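Local structure of uncharacterized protein GSU0716 (Geobacter sulfurreducens PCA, 3BIJ) at residues 13-19 with 104-109; 30-34 with 49-53; 82-87 with 164-168; 132-136 with 211-215. The protein is uncharacterized but, as a caspase-like member of peptidase family C14, probably acts as a cysteine endopeptidase. One frame throughout, in Å; residues are numbered along the deposited sequence.

Interaction 1: residues 13-19 with 104-109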
loop_
_atom_site.group_PDB
_atom_site.type_symbol
_atom_site.label_atom_id
_atom_site.label_comp_id
_atom_site.label_asym_id
_atom_site.label_seq_id
_atom_site.Cartn_x
_atom_site.Cartn_y
_atom_site.Cartn_z
ATOM N N ALA A 13 -22.423 -6.576 21.979
ATOM C CA ALA A 13 -23.497 -5.640 21.681
ATOM C C ALA A 13 -23.826 -4.888 22.959
ATOM O O ALA A 13 -23.556 -5.376 24.060
ATOM C CB ALA A 13 -24.734 -6.366 21.168
ATOM N N VAL A 14 -24.363 -3.683 22.811
ATOM C CA VAL A 14 -24.765 -2.871 23.955
ATOM C C VAL A 14 -26.122 -2.244 23.645
ATOM O O VAL A 14 -26.610 -2.327 22.518
ATOM C CB VAL A 14 -23.749 -1.756 24.276
ATOM C CG1 VAL A 14 -22.409 -2.381 24.612
ATOM C CG2 VAL A 14 -23.627 -0.776 23.123
ATOM N N ASP A 15 -26.735 -1.620 24.642
ATOM C CA ASP A 15 -28.049 -1.021 24.452
ATOM C C ASP A 15 -28.002 0.295 23.682
ATOM O O ASP A 15 -27.613 1.329 24.218
ATOM C CB ASP A 15 -28.727 -0.806 25.810
ATOM C CG ASP A 15 -30.173 -0.333 25.677
ATOM O OD1 ASP A 15 -30.782 0.010 26.710
ATOM O OD2 ASP A 15 -30.693 -0.310 24.543
ATOM N N PRO A 16 -28.425 0.281 22.412
ATOM C CA PRO A 16 -28.397 1.519 21.625
ATOM C C PRO A 16 -29.285 2.607 22.224
ATOM O O PRO A 16 -29.089 3.797 21.968
ATOM C CB PRO A 16 -28.864 1.063 20.242
ATOM C CG PRO A 16 -29.786 -0.067 20.560
ATOM C CD PRO A 16 -29.072 -0.810 21.662
ATOM N N LYS A 17 -30.249 2.189 23.033
ATOM C CA LYS A 17 -31.157 3.119 23.688
ATOM C C LYS A 17 -30.419 3.993 24.708
ATOM O O LYS A 17 -30.963 4.969 25.206
ATOM C CB LYS A 17 -32.291 2.332 24.359
ATOM C CG LYS A 17 -33.285 1.723 23.346
ATOM C CD LYS A 17 -33.700 0.257 23.654
ATOM C CE LYS A 17 -34.482 0.113 24.972
ATOM N NZ LYS A 17 -33.577 -0.077 26.149
ATOM N N HIS A 18 -29.177 3.646 25.021
ATOM C CA HIS A 18 -28.403 4.444 25.958
ATOM C C HIS A 18 -27.196 5.068 25.257
ATOM O O HIS A 18 -26.792 6.195 25.553
ATOM C CB HIS A 18 -27.944 3.581 27.137
ATOM C CG HIS A 18 -26.962 4.263 28.035
ATOM N ND1 HIS A 18 -25.614 4.332 27.749
ATOM C CD2 HIS A 18 -27.134 4.940 29.194
ATOM C CE1 HIS A 18 -25.000 5.023 28.692
ATOM N NE2 HIS A 18 -25.899 5.404 29.582
ATOM N N TYR A 19 -26.631 4.333 24.311
ATOM C CA TYR A 19 -25.464 4.805 23.581
ATOM C C TYR A 19 -25.810 5.602 22.328
ATOM O O TYR A 19 -25.214 5.405 21.268
ATOM C CB TYR A 19 -24.587 3.616 23.221
ATOM C CG TYR A 19 -23.864 3.018 24.402
ATOM C CD1 TYR A 19 -22.643 3.531 24.816
ATOM C CD2 TYR A 19 -24.386 1.920 25.080
ATOM C CE1 TYR A 19 -21.940 2.967 25.870
ATOM C CE2 TYR A 19 -23.701 1.337 26.143
ATOM C CZ TYR A 19 -22.468 1.861 26.534
ATOM O OH TYR A 19 -21.748 1.257 27.545
ATOM N N CYS A 104 -17.495 -0.340 28.213
ATOM C CA CYS A 104 -18.834 -0.123 27.697
ATOM C C CYS A 104 -19.720 -1.304 28.002
ATOM O O CYS A 104 -19.782 -2.287 27.255
ATOM C CB CYS A 104 -18.794 0.145 26.203
ATOM S SG CYS A 104 -17.966 1.663 25.835
ATOM N N LEU A 105 -20.399 -1.213 29.131
ATOM C CA LEU A 105 -21.289 -2.283 29.523
ATOM C C LEU A 105 -22.615 -2.055 28.803
ATOM O O LEU A 105 -22.863 -0.982 28.252
ATOM C CB LEU A 105 -21.433 -2.322 31.056
ATOM C CG LEU A 105 -20.123 -2.662 31.811
ATOM C CD1 LEU A 105 -20.392 -2.771 33.277
ATOM C CD2 LEU A 105 -19.530 -3.975 31.298
ATOM N N PHE A 106 -23.459 -3.073 28.779
ATOM C CA PHE A 106 -24.729 -2.981 28.071
ATOM C C PHE A 106 -25.575 -1.843 28.599
ATOM O O PHE A 106 -26.124 -1.041 27.841
ATOM C CB PHE A 106 -25.469 -4.313 28.204
ATOM C CG PHE A 106 -26.649 -4.449 27.287
ATOM C CD1 PHE A 106 -27.892 -3.937 27.653
ATOM C CD2 PHE A 106 -26.517 -5.087 26.053
ATOM C CE1 PHE A 106 -28.977 -4.053 26.810
ATOM C CE2 PHE A 106 -27.602 -5.209 25.198
ATOM C CZ PHE A 106 -28.836 -4.692 25.576
ATOM N N ASP A 107 -25.650 -1.782 29.916
ATOM C CA ASP A 107 -26.415 -0.772 30.637
ATOM C C ASP A 107 -25.891 0.660 30.402
ATOM O O ASP A 107 -26.667 1.608 30.263
ATOM C CB ASP A 107 -26.344 -1.122 32.127
ATOM C CG ASP A 107 -27.578 -0.739 32.864
ATOM O OD1 ASP A 107 -28.618 -0.540 32.183
ATOM O OD2 ASP A 107 -27.515 -0.653 34.122
ATOM N N GLY A 108 -24.567 0.794 30.383
ATOM C CA GLY A 108 -23.922 2.076 30.207
ATOM C C GLY A 108 -22.432 1.891 30.461
ATOM O O GLY A 108 -21.935 0.759 30.485
ATOM N N GLU A 109 -21.705 2.983 30.673
ATOM C CA GLU A 109 -20.264 2.871 30.891
ATOM C C GLU A 109 -19.862 2.790 32.353
ATOM O O GLU A 109 -20.441 3.448 33.209
ATOM C CB GLU A 109 -19.532 4.045 30.233
ATOM C CG GLU A 109 -19.814 4.162 28.756
ATOM C CD GLU A 109 -19.235 5.406 28.153
ATOM O OE1 GLU A 109 -17.994 5.522 28.116
ATOM O OE2 GLU A 109 -20.020 6.269 27.715
#
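Y19 reaches across to the turn at 104-109 with its hydroxyl, which donates to L105 O at 2.6 Å. The bond lies in the carbonyl plane, on a lone pair (C=O...donor angle 142°), with L105 O at the edge of the tyrosine ring. The hydroxyl end lies among C104, L105, G108 and E109; Y19 OH is 3.4 Å from C104 CB and Y19 CE1 is 3.8 Å from E109 CG, both met obliquely. At the other end F106 lays the face of its ring over the V14-D15 peptide, with D15 N 3.6 Å above the ring centre; CG anti to the backbone N (chi1 -168°) swings it there. D15 CB meets F106 CE1 at 3.4 Å, while D15 N makes a weak bond back to F106 O. With F106 cut back to alanine, the V14-D15 peptide would probably lose its flat cover and D15 CB its neighbour. The H18 ring stands over one face of Y19; G108 CA meets a face of H18 in a CH-pi contact, 3.8 Å from the centroid, with D107 O over the same face. In the second shell, D15 forms an Asx turn, OD2 accepting from K17 N at 3.0 Å, and a salt bridge from OD1 to K17 NZ at 2.9 Å. D15 O in turn takes both H18 N and Y19 N, which helps hold the bend that carries H18 and Y19. Residues 104-109 are the turn of a beta hairpin joining strands 99-104 and 109-111, with the loop after strand 4-10 of the caspase-like fold packed against it.

Interaction 2: residues 30-34 with 49-53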
loop_
_atom_site.group_PDB
_atom_site.type_symbol
_atom_site.label_atom_id
_atom_site.label_comp_id
_atom_site.label_asym_id
_atom_site.label_seq_id
_atom_site.Cartn_x
_atom_site.Cartn_y
_atom_site.Cartn_z
ATOM N N GLU A 30 -18.434 -12.796 23.267
ATOM C CA GLU A 30 -19.095 -13.843 24.038
ATOM C C GLU A 30 -18.255 -15.117 23.984
ATOM O O GLU A 30 -18.171 -15.858 24.956
ATOM C CB GLU A 30 -20.505 -14.087 23.510
ATOM C CG GLU A 30 -21.469 -13.053 24.047
ATOM C CD GLU A 30 -22.869 -13.220 23.516
ATOM O OE1 GLU A 30 -23.387 -14.354 23.557
ATOM O OE2 GLU A 30 -23.447 -12.212 23.066
ATOM N N ALA A 31 -17.617 -15.351 22.845
ATOM C CA ALA A 31 -16.768 -16.512 22.698
ATOM C C ALA A 31 -15.609 -16.361 23.681
ATOM O O ALA A 31 -15.275 -17.306 24.395
ATOM C CB ALA A 31 -16.251 -16.622 21.258
ATOM N N ASP A 32 -14.996 -15.179 23.730
ATOM C CA ASP A 32 -13.881 -14.941 24.661
ATOM C C ASP A 32 -14.273 -15.263 26.101
ATOM O O ASP A 32 -13.519 -15.915 26.829
ATOM C CB ASP A 32 -13.419 -13.482 24.621
ATOM C CG ASP A 32 -12.600 -13.150 23.393
ATOM O OD1 ASP A 32 -12.327 -11.952 23.178
ATOM O OD2 ASP A 32 -12.224 -14.070 22.646
ATOM N N ALA A 33 -15.442 -14.794 26.517
ATOM C CA ALA A 33 -15.896 -15.038 27.880
ATOM C C ALA A 33 -16.097 -16.535 28.157
ATOM O O ALA A 33 -15.652 -17.045 29.189
ATOM C CB ALA A 33 -17.175 -14.267 28.155
ATOM N N GLU A 34 -16.756 -17.234 27.237
ATOM C CA GLU A 34 -16.982 -18.669 27.395
ATOM C C GLU A 34 -15.640 -19.389 27.520
ATOM O O GLU A 34 -15.457 -20.228 28.409
ATOM C CB GLU A 34 -17.773 -19.233 26.205
ATOM C CG GLU A 34 -19.198 -18.675 26.087
ATOM C CD GLU A 34 -19.992 -19.241 24.894
ATOM O OE1 GLU A 34 -19.554 -19.074 23.719
ATOM O OE2 GLU A 34 -21.068 -19.845 25.138
ATOM N N THR A 49 -20.736 -16.265 34.385
ATOM C CA THR A 49 -20.616 -15.648 33.069
ATOM C C THR A 49 -21.748 -14.645 32.788
ATOM O O THR A 49 -22.924 -14.930 33.029
ATOM C CB THR A 49 -20.647 -16.736 31.962
ATOM O OG1 THR A 49 -19.752 -17.793 32.315
ATOM C CG2 THR A 49 -20.229 -16.164 30.623
ATOM N N LEU A 50 -21.387 -13.473 32.274
ATOM C CA LEU A 50 -22.367 -12.454 31.929
ATOM C C LEU A 50 -22.182 -12.083 30.466
ATOM O O LEU A 50 -21.136 -11.554 30.082
ATOM C CB LEU A 50 -22.201 -11.222 32.820
ATOM C CG LEU A 50 -22.551 -11.474 34.295
ATOM C CD1 LEU A 50 -22.360 -10.211 35.108
ATOM C CD2 LEU A 50 -24.006 -11.952 34.406
HETATM N N MSE A 51 -23.197 -12.373 29.651
HETATM C CA MSE A 51 -23.139 -12.096 28.218
HETATM C C MSE A 51 -23.970 -10.877 27.869
HETATM O O MSE A 51 -25.114 -10.771 28.281
HETATM C CB MSE A 51 -23.663 -13.293 27.421
HETATM C CG MSE A 51 -23.178 -14.650 27.903
HETATM SE SE MSE A 51 -21.400 -15.136 27.299
HETATM C CE MSE A 51 -20.395 -13.850 28.185
ATOM N N THR A 52 -23.382 -9.973 27.092
ATOM C CA THR A 52 -24.023 -8.733 26.663
ATOM C C THR A 52 -25.177 -8.244 27.555
ATOM O O THR A 52 -24.941 -7.605 28.583
ATOM C CB THR A 52 -24.506 -8.847 25.211
ATOM O OG1 THR A 52 -25.590 -9.768 25.144
ATOM C CG2 THR A 52 -23.387 -9.352 24.324
ATOM N N LYS A 53 -26.420 -8.541 27.177
ATOM C CA LYS A 53 -27.583 -8.095 27.955
ATOM C C LYS A 53 -27.444 -8.327 29.441
ATOM O O LYS A 53 -27.955 -7.557 30.244
ATOM C CB LYS A 53 -28.848 -8.794 27.474
ATOM C CG LYS A 53 -29.407 -8.237 26.190
ATOM C CD LYS A 53 -30.841 -8.686 25.997
ATOM C CE LYS A 53 -31.503 -7.931 24.849
ATOM N NZ LYS A 53 -32.957 -8.274 24.755
#
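The side chains of E30 and M51, the latter modelled as selenomethionine, cross obliquely between the helix and the second strand of a beta-alpha-beta unit formed by strand 4-10, helix 29-42 and strand 46-51. Helix segment 30-34 and strand segment 49-51 run antiparallel, 176° between their directions, with their axes 8.9 Å apart. E30 comes from the helix with its chain extended beyond CG, and its methylene groups lie against the selenium: CG is 3.9 Å from M51 SE. The carboxylate continues past M51 to T52, whose side chain it meets at about a right angle, OE2 standing 3.1 Å from T52 CG2. This is contact with a methyl group, and the threonine hydroxyl is farther off. Shortening E30 to alanine removes CG and the carboxylate, and would probably cost the selenium one of its aliphatic neighbours and leave the T52 methyl without its partner. One turn along the helix, E34 CG approaches the selenium more loosely, and A33 points its methyl toward T49 and M51. A33 also packs on A8 of strand 4-10. M51 starts out with CG beside its backbone N and then bends twice, at chi2 (-81°) and chi3 (66°). The second bend turns its terminal methyl in toward the helix, where M51 CE approaches A33 CB at 3.2 Å, closer than methyl groups normally pack, so the exact fit there is doubtful.

Interaction 3: residues 82-87 with 164-168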
loop_
_atom_site.group_PDB
_atom_site.type_symbol
_atom_site.label_atom_id
_atom_site.label_comp_id
_atom_site.label_asym_id
_atom_site.label_seq_id
_atom_site.Cartn_x
_atom_site.Cartn_y
_atom_site.Cartn_z
ATOM N N SER A 82 -14.287 -8.842 27.796
ATOM C CA SER A 82 -14.172 -8.629 26.373
ATOM C C SER A 82 -15.351 -7.765 25.984
ATOM O O SER A 82 -16.511 -8.156 26.125
ATOM C CB SER A 82 -14.163 -9.947 25.602
ATOM O OG SER A 82 -12.890 -10.551 25.697
ATOM N N GLY A 83 -15.032 -6.560 25.536
ATOM C CA GLY A 83 -16.055 -5.618 25.130
ATOM C C GLY A 83 -15.368 -4.357 24.660
ATOM O O GLY A 83 -14.153 -4.343 24.480
ATOM N N HIS A 84 -16.146 -3.300 24.465
ATOM C CA HIS A 84 -15.606 -2.031 24.016
ATOM C C HIS A 84 -15.071 -1.236 25.184
ATOM O O HIS A 84 -15.541 -1.384 26.311
ATOM C CB HIS A 84 -16.684 -1.183 23.342
ATOM C CG HIS A 84 -16.899 -1.505 21.899
ATOM N ND1 HIS A 84 -18.019 -2.165 21.443
ATOM C CD2 HIS A 84 -16.128 -1.267 20.813
ATOM C CE1 HIS A 84 -17.929 -2.322 20.134
ATOM N NE2 HIS A 84 -16.791 -1.787 19.728
ATOM N N GLY A 85 -14.094 -0.384 24.897
ATOM C CA GLY A 85 -13.530 0.468 25.918
ATOM C C GLY A 85 -14.103 1.842 25.645
ATOM O O GLY A 85 -14.078 2.299 24.507
ATOM N N GLY A 86 -14.630 2.507 26.663
ATOM C CA GLY A 86 -15.209 3.816 26.423
ATOM C C GLY A 86 -14.449 4.975 27.028
ATOM O O GLY A 86 -13.436 4.802 27.695
ATOM N N GLN A 87 -14.943 6.177 26.769
ATOM C CA GLN A 87 -14.339 7.379 27.306
ATOM C C GLN A 87 -15.467 8.362 27.563
ATOM O O GLN A 87 -16.371 8.522 26.740
ATOM C CB GLN A 87 -13.333 7.977 26.316
ATOM C CG GLN A 87 -12.190 7.045 25.988
ATOM C CD GLN A 87 -11.063 7.711 25.208
ATOM O OE1 GLN A 87 -11.299 8.510 24.290
ATOM N NE2 GLN A 87 -9.824 7.365 25.561
ATOM N N TYR A 164 -12.138 -3.103 15.931
ATOM C CA TYR A 164 -11.385 -2.875 17.144
ATOM C C TYR A 164 -12.384 -2.676 18.283
ATOM O O TYR A 164 -13.452 -2.104 18.095
ATOM C CB TYR A 164 -10.501 -1.647 16.960
ATOM C CG TYR A 164 -9.361 -1.857 15.983
ATOM C CD1 TYR A 164 -8.255 -2.636 16.335
ATOM C CD2 TYR A 164 -9.358 -1.236 14.735
ATOM C CE1 TYR A 164 -7.167 -2.781 15.474
ATOM C CE2 TYR A 164 -8.273 -1.375 13.861
ATOM C CZ TYR A 164 -7.186 -2.143 14.242
ATOM O OH TYR A 164 -6.086 -2.253 13.430
ATOM N N ARG A 165 -12.026 -3.157 19.466
ATOM C CA ARG A 165 -12.899 -3.077 20.620
ATOM C C ARG A 165 -12.862 -1.744 21.351
ATOM O O ARG A 165 -12.743 -1.684 22.574
ATOM C CB ARG A 165 -12.571 -4.235 21.556
ATOM C CG ARG A 165 -12.848 -5.589 20.912
ATOM C CD ARG A 165 -12.551 -6.759 21.842
ATOM N NE ARG A 165 -12.995 -8.028 21.280
ATOM C CZ ARG A 165 -12.828 -9.207 21.863
ATOM N NH1 ARG A 165 -13.279 -10.304 21.261
ATOM N NH2 ARG A 165 -12.209 -9.285 23.042
ATOM N N ALA A 166 -12.975 -0.668 20.583
ATOM C CA ALA A 166 -12.978 0.669 21.159
ATOM C C ALA A 166 -14.175 1.429 20.612
ATOM O O ALA A 166 -14.451 1.401 19.409
ATOM C CB ALA A 166 -11.696 1.399 20.804
HETATM N N MSE A 167 -14.884 2.113 21.498
HETATM C CA MSE A 167 -16.035 2.883 21.081
HETATM C C MSE A 167 -15.525 4.103 20.313
HETATM O O MSE A 167 -14.569 4.763 20.741
HETATM C CB MSE A 167 -16.852 3.300 22.307
HETATM C CG MSE A 167 -18.012 4.227 22.014
HETATM SE SE MSE A 167 -19.100 4.562 23.607
HETATM C CE MSE A 167 -17.759 5.451 24.724
ATOM N N PRO A 168 -16.121 4.393 19.142
ATOM C CA PRO A 168 -15.669 5.556 18.372
ATOM C C PRO A 168 -15.899 6.860 19.130
ATOM O O PRO A 168 -16.922 7.033 19.787
ATOM C CB PRO A 168 -16.473 5.451 17.079
ATOM C CG PRO A 168 -17.675 4.665 17.478
ATOM C CD PRO A 168 -17.123 3.623 18.388
HETATM O O HOH W 1 -12.802 4.585 23.704
#
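G85 O is gripped by two donors: M167 N at 3.1 Å, in a nearly straight bond (174° at the hydrogen), and a water that donates to G85 O at 2.7 Å and more weakly to M167 O. The amide of the same residue, G85 N, donates to R165 O at 3.0 Å, a more bent bond (136°) with the donor tilted from the carbonyl plane. Together these bonds bracket A166 and make the single bridge between the later part of strand 76-89 and the loop entering helix 169-178, in the pattern of parallel strands. R165 is the centre of an inverse gamma turn, and its carbonyl also receives H84 CA in a CA-H...O contact at 3.2 Å. The H84 ring sets its edge against the backbone, with CD2 3.2 Å from A166 N near the ring plane. H84 and G85 match the His-Gly motif of clan CD peptidases, and H84 is consistent with the catalytic histidine of the clan. R165 CB packs on G83 O at 3.3 Å; from there the chain runs extended (chi2 -179°), which carries the guanidinium past S82 to salt bridges with D32 and D216. S82 OG is itself bonded to D32, so arginine and serine share that carboxylate. At the far end M167, a selenomethionine, bends at chi3 to lay CE against G86 CA at 3.5 Å, and the W22 and C104 side chains pack around it.

Interaction 4: residues 132-136 with 211-215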
loop_
_atom_site.group_PDB
_atom_site.type_symbol
_atom_site.label_atom_id
_atom_site.label_comp_id
_atom_site.label_asym_id
_atom_site.label_seq_id
_atom_site.Cartn_x
_atom_site.Cartn_y
_atom_site.Cartn_z
ATOM N N SER A 132 -8.258 -8.072 30.327
ATOM C CA SER A 132 -9.102 -7.120 29.622
ATOM C C SER A 132 -8.737 -7.107 28.143
ATOM O O SER A 132 -7.780 -6.444 27.756
ATOM C CB SER A 132 -8.923 -5.721 30.219
ATOM O OG SER A 132 -9.719 -4.753 29.544
ATOM N N ASP A 133 -9.485 -7.849 27.323
ATOM C CA ASP A 133 -9.226 -7.899 25.882
ATOM C C ASP A 133 -10.049 -6.782 25.279
ATOM O O ASP A 133 -11.045 -7.015 24.590
ATOM C CB ASP A 133 -9.654 -9.241 25.278
ATOM C CG ASP A 133 -9.176 -9.415 23.845
ATOM O OD1 ASP A 133 -8.725 -8.412 23.248
ATOM O OD2 ASP A 133 -9.257 -10.549 23.314
ATOM N N SER A 134 -9.622 -5.561 25.564
ATOM C CA SER A 134 -10.313 -4.370 25.100
ATOM C C SER A 134 -9.282 -3.256 24.882
ATOM O O SER A 134 -8.088 -3.457 25.102
ATOM C CB SER A 134 -11.337 -3.954 26.160
ATOM O OG SER A 134 -12.117 -2.864 25.734
ATOM N N CYS A 135 -9.753 -2.085 24.461
ATOM C CA CYS A 135 -8.879 -0.946 24.210
ATOM C C CYS A 135 -9.663 0.355 24.335
ATOM O O CYS A 135 -10.856 0.340 24.637
ATOM C CB CYS A 135 -8.294 -1.048 22.810
ATOM S SG CYS A 135 -9.551 -0.960 21.535
ATOM N N HIS A 136 -8.989 1.478 24.096
ATOM C CA HIS A 136 -9.628 2.791 24.188
ATOM C C HIS A 136 -9.259 3.656 22.997
ATOM O O HIS A 136 -8.172 3.516 22.449
ATOM C CB HIS A 136 -9.205 3.480 25.483
ATOM C CG HIS A 136 -9.701 2.786 26.711
ATOM N ND1 HIS A 136 -11.021 2.830 27.107
ATOM C CD2 HIS A 136 -9.069 1.979 27.597
ATOM C CE1 HIS A 136 -11.181 2.081 28.184
ATOM N NE2 HIS A 136 -10.013 1.551 28.501
ATOM N N ASN A 211 -1.375 3.124 23.688
ATOM C CA ASN A 211 -1.280 3.787 22.401
ATOM C C ASN A 211 -1.691 2.836 21.288
ATOM O O ASN A 211 -1.475 3.118 20.112
ATOM C CB ASN A 211 0.144 4.280 22.134
ATOM C CG ASN A 211 1.144 3.146 22.006
ATOM O OD1 ASN A 211 2.198 3.311 21.393
ATOM N ND2 ASN A 211 0.825 1.993 22.594
ATOM N N GLN A 212 -2.273 1.697 21.649
ATOM C CA GLN A 212 -2.694 0.741 20.628
ATOM C C GLN A 212 -4.184 0.456 20.725
ATOM O O GLN A 212 -4.873 1.006 21.578
ATOM C CB GLN A 212 -1.910 -0.567 20.759
ATOM C CG GLN A 212 -0.412 -0.411 20.593
ATOM C CD GLN A 212 0.312 -1.698 20.862
ATOM O OE1 GLN A 212 0.014 -2.382 21.840
ATOM N NE2 GLN A 212 1.269 -2.045 20.001
ATOM N N LEU A 213 -4.673 -0.390 19.826
ATOM C CA LEU A 213 -6.076 -0.778 19.812
ATOM C C LEU A 213 -6.117 -2.286 19.810
ATOM O O LEU A 213 -5.195 -2.928 19.300
ATOM C CB LEU A 213 -6.781 -0.260 18.563
ATOM C CG LEU A 213 -7.106 1.228 18.480
ATOM C CD1 LEU A 213 -7.893 1.454 17.217
ATOM C CD2 LEU A 213 -7.916 1.681 19.701
ATOM N N SER A 214 -7.181 -2.850 20.379
ATOM C CA SER A 214 -7.345 -4.303 20.445
ATOM C C SER A 214 -8.266 -4.793 19.348
ATOM O O SER A 214 -9.389 -4.318 19.207
ATOM C CB SER A 214 -7.903 -4.726 21.805
ATOM O OG SER A 214 -6.912 -4.616 22.801
ATOM N N GLN A 215 -7.791 -5.765 18.587
ATOM C CA GLN A 215 -8.565 -6.287 17.480
ATOM C C GLN A 215 -9.609 -7.332 17.866
ATOM O O GLN A 215 -9.354 -8.218 18.677
ATOM C CB GLN A 215 -7.609 -6.850 16.441
ATOM C CG GLN A 215 -8.227 -7.001 15.095
ATOM C CD GLN A 215 -7.194 -7.239 14.017
ATOM O OE1 GLN A 215 -6.314 -6.397 13.785
ATOM N NE2 GLN A 215 -7.292 -8.392 13.344
HETATM O O HOH W 2 -7.602 -8.566 20.900
#
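The flat carbonyl group of S134 is met on its face by S214: the hydroxyl OG donates to S134 O at 2.8 Å from above the carbonyl plane, 70° out of it and not on a lone pair. D133 to H136 form the Asp-Ser-Cys-His sequence at the end of strand 127-133 of the caspase-like fold and just after it; in clan CD relatives the cysteine at this place is the nucleophile, and C135 is probably that residue here. The carboxylate of D133 is a second flat group at the contact, whose OD1 has S214 CB 4.0 Å away and takes a bond from a water at 2.6 Å. That water also donates to Q215 O, bridging the two segments, while D133 OD2 is held by T224. The C135 thiol sits in the crowded position between the backbone N and the carbonyl carbon (chi1 63°), which turns the sulfur toward the loop 211-215. There S214 N donates to C135 SG at 3.2 Å in an almost straight bond, 176° at the hydrogen. S214 therefore holds two consecutive residues, S134 by its hydroxyl and C135 by its amide. S134 is tied through OG to G83 O on the strand that carries H84, and S214 to the neighbouring loop at R165. K142 bonds to both H136 O and Q212 O, and Q212 NE2 reaches P253 O of a neighbouring subunit. Beside the thiol, L213 packs one branch, CD2, 3.6 Å from C135 SG and 3.3 Å from H136 O.

Overall arrangement
From the N terminus, segment 13-19 leaves strand 4-10 and is closed off only when the chain returns at 104-109, so interaction 1 spans a long loop. Interaction 2 is nested inside it, closing the short connection from helix 29-42 to strand 46-51, and the two touch through F106 and T52. Interaction 3 starts within interaction 1 and ends beyond it, so they cross, with C104 bonded to H84. Interaction 4 crosses interaction 3 in the same way and follows interaction 1 in series. Interactions 3 and 4, centres 7 Å apart, tie neighbouring strands 76-89 and 127-133 to later loops. D32 links helix 29-42 to R165 of interaction 3.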